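PDB 6JU8: tyrosinase from Aspergillus oryzae, which probably oxidises L-tyrosine and L-dopa to L-dopaquinone with molecular oxygen at a dinuclear copper centre, as other tyrosinases do. Local coordinates for residues T102-Y114 with F372-A384. The protein carries 1 engineered substitution. Residues are numbered along the deposited sequence; the frame is centred on the assembly and turned at random.
Sequences TFPTWHRVYVTLY and FWLHHCNIDRLTA. With CU (copper (II) ion), chain D; CU (copper (II) ion), chain C.
Segments 103-114 and 372-384 of helices 103-129 and 371-389 cross steeply, their N-to-C directions 128° apart and their axes 9.5 Å apart at closest approach, and Arg108 meets Asp380 where the backbones come nearest. His107 and His376 lie in an offset stack, ring planes only 10° apart, yet each serves a different copper: His107 NE2 binds one ion at 2.0 Å, His376 NE2 the other at 1.9 Å, and one water bridges the two metals. The ND1 of His107 donates to Phe103 O at 2.8 Å, nearly in the ring plane, which fixes the rotation of the imidazole. This is the type 3 copper centre of the tyrosinase family, in which three histidines hold each ion; His71 and His98, from loops, complete one set, His332 and His336, on helix 328-340, the other. Further along segment 372-384, Arg108 NE donates to Asp380 OD1 at 2.7 Å, a nearly straight hydrogen bond (N-H...O 165°) that forms part of a salt bridge and uses the syn lone pair, although guanidinium and carboxylate planes stand almost perpendicular. A water donating to Pro104 O and to the same OD1 ties the carboxylate to the backbone of helix 103-129, while OD2 is hydrogen-bonded to the hydroxyls of Tyr437 and Tyr439. At the other end Trp373, with CG anti to its carbonyl carbon, lays its five-membered ring face to face on Tyr114, centroids 3.6 Å apart. Its six-membered ring meets Tyr110 obliquely, CH2 lying 3.3 Å from Tyr110 CZ, and the Tyr110 hydroxyl is hydrogen-bonded to Leu67 O. Between the polar and aromatic ends, Val111 CG2 packs 3.6 Å from His376 CB.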
loop_
_atom_site.group_PDB
_atom_site.type_symbol
_atom_site.label_atom_id
_atom_site.label_comp_id
_atom_site.label_asym_id
_atom_site.label_seq_id
_atom_site.Cartn_x
_atom_site.Cartn_y
_atom_site.Cartn_z
ATOM N N THR A 102 33.681 -6.982 10.148
ATOM C CA THR A 102 33.689 -5.901 9.167
ATOM C C THR A 102 32.286 -5.537 8.702
ATOM O O THR A 102 32.143 -4.689 7.822
ATOM C CB THR A 102 34.590 -6.312 7.977
ATOM O OG1 THR A 102 34.204 -7.650 7.617
ATOM C CG2 THR A 102 36.076 -6.300 8.325
ATOM N N PHE A 103 31.244 -6.122 9.278
ATOM C CA PHE A 103 29.880 -5.705 8.911
ATOM C C PHE A 103 29.725 -4.201 9.002
ATOM O O PHE A 103 29.228 -3.576 8.047
ATOM C CB PHE A 103 28.874 -6.469 9.793
ATOM C CG PHE A 103 27.519 -5.813 9.880
ATOM C CD1 PHE A 103 26.610 -5.956 8.825
ATOM C CD2 PHE A 103 27.165 -5.032 10.984
ATOM C CE1 PHE A 103 25.376 -5.338 8.850
ATOM C CE2 PHE A 103 25.931 -4.387 10.996
ATOM C CZ PHE A 103 25.060 -4.517 9.922
ATOM N N PRO A 104 30.092 -3.505 10.074
ATOM C CA PRO A 104 29.845 -2.047 10.083
ATOM C C PRO A 104 30.704 -1.296 9.093
ATOM O O PRO A 104 30.270 -0.260 8.560
ATOM C CB PRO A 104 30.209 -1.641 11.525
ATOM C CG PRO A 104 30.075 -2.920 12.312
ATOM C CD PRO A 104 30.587 -4.002 11.380
ATOM N N THR A 105 31.953 -1.755 8.868
ATOM C CA THR A 105 32.833 -0.936 8.018
ATOM C C THR A 105 32.559 -1.164 6.549
ATOM O O THR A 105 32.585 -0.212 5.742
ATOM C CB THR A 105 34.311 -1.191 8.377
ATOM O OG1 THR A 105 34.485 -2.610 8.408
ATOM C CG2 THR A 105 34.615 -0.604 9.753
ATOM N N TRP A 106 32.236 -2.406 6.167
ATOM C CA TRP A 106 31.809 -2.608 4.764
ATOM C C TRP A 106 30.626 -1.712 4.467
ATOM O O TRP A 106 30.567 -1.020 3.437
ATOM C CB TRP A 106 31.485 -4.107 4.527
ATOM C CG TRP A 106 31.229 -4.342 3.060
ATOM C CD1 TRP A 106 32.170 -4.717 2.139
ATOM C CD2 TRP A 106 29.999 -4.208 2.358
ATOM N NE1 TRP A 106 31.601 -4.827 0.880
ATOM C CE2 TRP A 106 30.265 -4.511 1.004
ATOM C CE3 TRP A 106 28.694 -3.841 2.735
ATOM C CZ2 TRP A 106 29.271 -4.468 0.022
ATOM C CZ3 TRP A 106 27.712 -3.808 1.759
ATOM C CH2 TRP A 106 27.999 -4.115 0.410
ATOM N N HIS A 107 29.623 -1.703 5.366
ATOM C CA HIS A 107 28.432 -0.901 5.097
ATOM C C HIS A 107 28.703 0.584 5.203
ATOM O O HIS A 107 28.035 1.359 4.485
ATOM C CB HIS A 107 27.284 -1.335 6.024
ATOM C CG HIS A 107 26.711 -2.657 5.636
ATOM N ND1 HIS A 107 27.217 -3.883 6.053
ATOM C CD2 HIS A 107 25.670 -2.973 4.831
ATOM C CE1 HIS A 107 26.490 -4.871 5.529
ATOM N NE2 HIS A 107 25.547 -4.346 4.770
ATOM N N ARG A 108 29.674 1.031 5.997
ATOM C CA ARG A 108 30.031 2.443 6.045
ATOM C C ARG A 108 30.447 2.898 4.656
ATOM O O ARG A 108 30.025 3.969 4.188
ATOM C CB ARG A 108 31.148 2.669 7.071
ATOM C CG ARG A 108 31.659 4.123 7.071
ATOM C CD ARG A 108 32.458 4.449 8.335
ATOM N NE ARG A 108 31.586 4.546 9.497
ATOM C CZ ARG A 108 31.963 4.603 10.759
ATOM N NH1 ARG A 108 33.242 4.603 11.126
ATOM N NH2 ARG A 108 31.028 4.667 11.709
ATOM N N VAL A 109 31.289 2.097 3.983
ATOM C CA VAL A 109 31.730 2.471 2.633
ATOM C C VAL A 109 30.571 2.399 1.657
ATOM O O VAL A 109 30.415 3.274 0.781
ATOM C CB VAL A 109 32.901 1.579 2.179
ATOM C CG1 VAL A 109 33.373 2.001 0.779
ATOM C CG2 VAL A 109 34.102 1.628 3.123
ATOM N N TYR A 110 29.713 1.386 1.765
ATOM C CA TYR A 110 28.582 1.226 0.835
ATOM C C TYR A 110 27.658 2.424 0.895
ATOM O O TYR A 110 27.246 2.938 -0.164
ATOM C CB TYR A 110 27.834 -0.044 1.211
ATOM C CG TYR A 110 26.856 -0.599 0.205
ATOM C CD1 TYR A 110 27.018 -0.473 -1.164
ATOM C CD2 TYR A 110 25.739 -1.305 0.665
ATOM C CE1 TYR A 110 26.113 -1.017 -2.063
ATOM C CE2 TYR A 110 24.836 -1.891 -0.217
ATOM C CZ TYR A 110 25.017 -1.722 -1.585
ATOM O OH TYR A 110 24.098 -2.313 -2.425
ATOM N N VAL A 111 27.325 2.875 2.109
ATOM C CA VAL A 111 26.424 4.033 2.248
ATOM C C VAL A 111 27.077 5.287 1.661
ATOM O O VAL A 111 26.404 6.097 1.017
ATOM C CB VAL A 111 26.063 4.244 3.721
ATOM C CG1 VAL A 111 25.304 5.568 3.934
ATOM C CG2 VAL A 111 25.208 3.087 4.232
ATOM N N THR A 112 28.386 5.440 1.843
ATOM C CA THR A 112 29.102 6.593 1.306
ATOM C C THR A 112 29.119 6.550 -0.218
ATOM O O THR A 112 28.988 7.590 -0.878
ATOM C CB THR A 112 30.541 6.597 1.837
ATOM O OG1 THR A 112 30.495 6.794 3.258
ATOM C CG2 THR A 112 31.364 7.745 1.264
ATOM N N LEU A 113 29.258 5.379 -0.825
ATOM C CA LEU A 113 29.166 5.266 -2.282
ATOM C C LEU A 113 27.823 5.813 -2.766
ATOM O O LEU A 113 27.756 6.582 -3.722
ATOM C CB LEU A 113 29.340 3.800 -2.700
ATOM C CG LEU A 113 28.939 3.399 -4.108
ATOM C CD1 LEU A 113 29.768 4.133 -5.166
ATOM C CD2 LEU A 113 29.053 1.891 -4.322
ATOM N N TYR A 114 26.735 5.377 -2.131
ATOM C CA TYR A 114 25.389 5.795 -2.544
ATOM C C TYR A 114 25.253 7.312 -2.427
ATOM O O TYR A 114 24.770 7.968 -3.346
ATOM C CB TYR A 114 24.380 5.124 -1.649
ATOM C CG TYR A 114 22.910 5.232 -1.940
ATOM C CD1 TYR A 114 22.337 4.705 -3.083
ATOM C CD2 TYR A 114 22.066 5.833 -1.003
ATOM C CE1 TYR A 114 20.975 4.786 -3.336
ATOM C CE2 TYR A 114 20.706 5.898 -1.232
ATOM C CZ TYR A 114 20.167 5.383 -2.391
ATOM O OH TYR A 114 18.812 5.445 -2.586
ATOM N N PHE A 372 16.434 0.735 2.567
ATOM C CA PHE A 372 17.667 0.035 2.916
ATOM C C PHE A 372 18.751 1.032 3.312
ATOM O O PHE A 372 19.452 0.887 4.321
ATOM C CB PHE A 372 18.147 -0.803 1.721
ATOM C CG PHE A 372 19.497 -1.441 1.939
ATOM C CD1 PHE A 372 20.658 -0.748 1.614
ATOM C CD2 PHE A 372 19.586 -2.729 2.464
ATOM C CE1 PHE A 372 21.898 -1.337 1.832
ATOM C CE2 PHE A 372 20.805 -3.329 2.665
ATOM C CZ PHE A 372 21.954 -2.618 2.333
ATOM N N TRP A 373 18.945 2.049 2.482
ATOM C CA TRP A 373 20.070 2.959 2.635
ATOM C C TRP A 373 19.884 3.874 3.833
ATOM O O TRP A 373 20.849 4.281 4.465
ATOM C CB TRP A 373 20.176 3.776 1.341
ATOM C CG TRP A 373 20.178 2.916 0.106
ATOM C CD1 TRP A 373 19.097 2.579 -0.669
ATOM C CD2 TRP A 373 21.320 2.297 -0.515
ATOM N NE1 TRP A 373 19.491 1.776 -1.718
ATOM C CE2 TRP A 373 20.858 1.600 -1.646
ATOM C CE3 TRP A 373 22.700 2.268 -0.222
ATOM C CZ2 TRP A 373 21.715 0.890 -2.484
ATOM C CZ3 TRP A 373 23.552 1.554 -1.056
ATOM C CH2 TRP A 373 23.056 0.864 -2.187
ATOM N N LEU A 374 18.625 4.204 4.119
ATOM C CA LEU A 374 18.296 5.049 5.281
ATOM C C LEU A 374 18.472 4.292 6.582
ATOM O O LEU A 374 18.993 4.839 7.561
ATOM C CB LEU A 374 16.860 5.551 5.125
ATOM C CG LEU A 374 16.512 6.255 3.817
ATOM C CD1 LEU A 374 15.046 6.673 3.833
ATOM C CD2 LEU A 374 17.415 7.448 3.525
ATOM N N HIS A 375 18.094 3.020 6.557
ATOM C CA HIS A 375 18.404 2.114 7.673
ATOM C C HIS A 375 19.908 2.030 7.885
ATOM O O HIS A 375 20.422 2.205 9.005
ATOM C CB HIS A 375 17.810 0.738 7.353
ATOM C CG HIS A 375 18.066 -0.306 8.385
ATOM N ND1 HIS A 375 17.951 -0.074 9.737
ATOM C CD2 HIS A 375 18.376 -1.629 8.218
ATOM C CE1 HIS A 375 18.213 -1.218 10.363
ATOM N NE2 HIS A 375 18.478 -2.180 9.481
ATOM N N HIS A 376 20.656 1.735 6.799
ATOM C CA HIS A 376 22.098 1.615 6.986
ATOM C C HIS A 376 22.753 2.939 7.325
ATOM O O HIS A 376 23.786 2.943 7.997
ATOM C CB HIS A 376 22.738 0.962 5.742
ATOM C CG HIS A 376 22.728 -0.535 5.975
ATOM N ND1 HIS A 376 23.633 -1.114 6.839
ATOM C CD2 HIS A 376 21.866 -1.509 5.616
ATOM C CE1 HIS A 376 23.362 -2.402 6.943
ATOM N NE2 HIS A 376 22.275 -2.684 6.200
ATOM N N CYS A 377 22.170 4.066 6.946
ATOM C CA CYS A 377 22.696 5.338 7.403
ATOM C C CYS A 377 22.577 5.444 8.920
ATOM O O CYS A 377 23.548 5.853 9.603
ATOM C CB CYS A 377 22.016 6.476 6.613
ATOM S SG CYS A 377 22.907 8.029 6.949
ATOM N N ASN A 378 21.468 4.985 9.509
ATOM C CA ASN A 378 21.403 4.968 10.971
ATOM C C ASN A 378 22.307 3.908 11.584
ATOM O O ASN A 378 22.862 4.139 12.666
ATOM C CB ASN A 378 19.972 4.753 11.499
ATOM C CG ASN A 378 19.890 5.178 12.956
ATOM O OD1 ASN A 378 20.393 6.258 13.316
ATOM N ND2 ASN A 378 19.298 4.368 13.816
ATOM N N ILE A 379 22.498 2.755 10.944
ATOM C CA ILE A 379 23.459 1.779 11.488
ATOM C C ILE A 379 24.853 2.394 11.511
ATOM O O ILE A 379 25.619 2.176 12.468
ATOM C CB ILE A 379 23.384 0.471 10.702
ATOM C CG1 ILE A 379 21.991 -0.167 10.842
ATOM C CG2 ILE A 379 24.507 -0.493 11.075
ATOM C CD1 ILE A 379 21.596 -0.471 12.281
ATOM N N ASP A 380 25.183 3.188 10.491
ATOM C CA ASP A 380 26.465 3.899 10.477
ATOM C C ASP A 380 26.567 4.897 11.618
ATOM O O ASP A 380 27.616 5.019 12.271
ATOM C CB ASP A 380 26.643 4.620 9.124
ATOM C CG ASP A 380 28.094 5.074 9.015
ATOM O OD1 ASP A 380 28.949 4.169 8.915
ATOM O OD2 ASP A 380 28.368 6.292 9.070
ATOM N N ARG A 381 25.483 5.628 11.859
ATOM C CA ARG A 381 25.396 6.591 12.974
ATOM C C ARG A 381 25.563 5.902 14.328
ATOM O O ARG A 381 26.289 6.387 15.201
ATOM C CB ARG A 381 24.049 7.319 12.849
ATOM C CG ARG A 381 23.787 8.293 14.020
ATOM C CD ARG A 381 22.519 9.105 13.693
ATOM N NE ARG A 381 22.022 9.815 14.861
ATOM C CZ ARG A 381 21.231 9.261 15.787
ATOM N NH1 ARG A 381 20.863 7.980 15.685
ATOM N NH2 ARG A 381 20.823 9.964 16.828
ATOM N N LEU A 382 24.879 4.768 14.512
ATOM C CA LEU A 382 25.013 4.025 15.765
ATOM C C LEU A 382 26.451 3.556 15.959
ATOM O O LEU A 382 26.989 3.598 17.063
ATOM C CB LEU A 382 24.073 2.825 15.779
ATOM C CG LEU A 382 22.573 3.170 15.870
ATOM C CD1 LEU A 382 21.751 1.901 15.747
ATOM C CD2 LEU A 382 22.255 3.920 17.159
ATOM N N THR A 383 27.092 3.143 14.872
ATOM C CA THR A 383 28.512 2.777 14.931
ATOM C C THR A 383 29.328 3.989 15.366
ATOM O O THR A 383 30.223 3.860 16.232
ATOM C CB THR A 383 29.002 2.223 13.597
ATOM O OG1 THR A 383 28.230 1.056 13.270
ATOM C CG2 THR A 383 30.453 1.767 13.716
ATOM N N ALA A 384 29.104 5.152 14.752
ATOM C CA ALA A 384 29.868 6.354 15.103
ATOM C C ALA A 384 29.624 6.750 16.538
ATOM O O ALA A 384 30.551 7.151 17.257
ATOM C CB ALA A 384 29.457 7.484 14.146
HETATM CU CU CU D . 21.188 -4.189 6.291
HETATM CU CU CU C . 24.272 -5.753 4.155
HETATM O O HOH W 1 28.059 1.469 8.894
HETATM O O HOH W 2 22.565 -5.451 4.996
#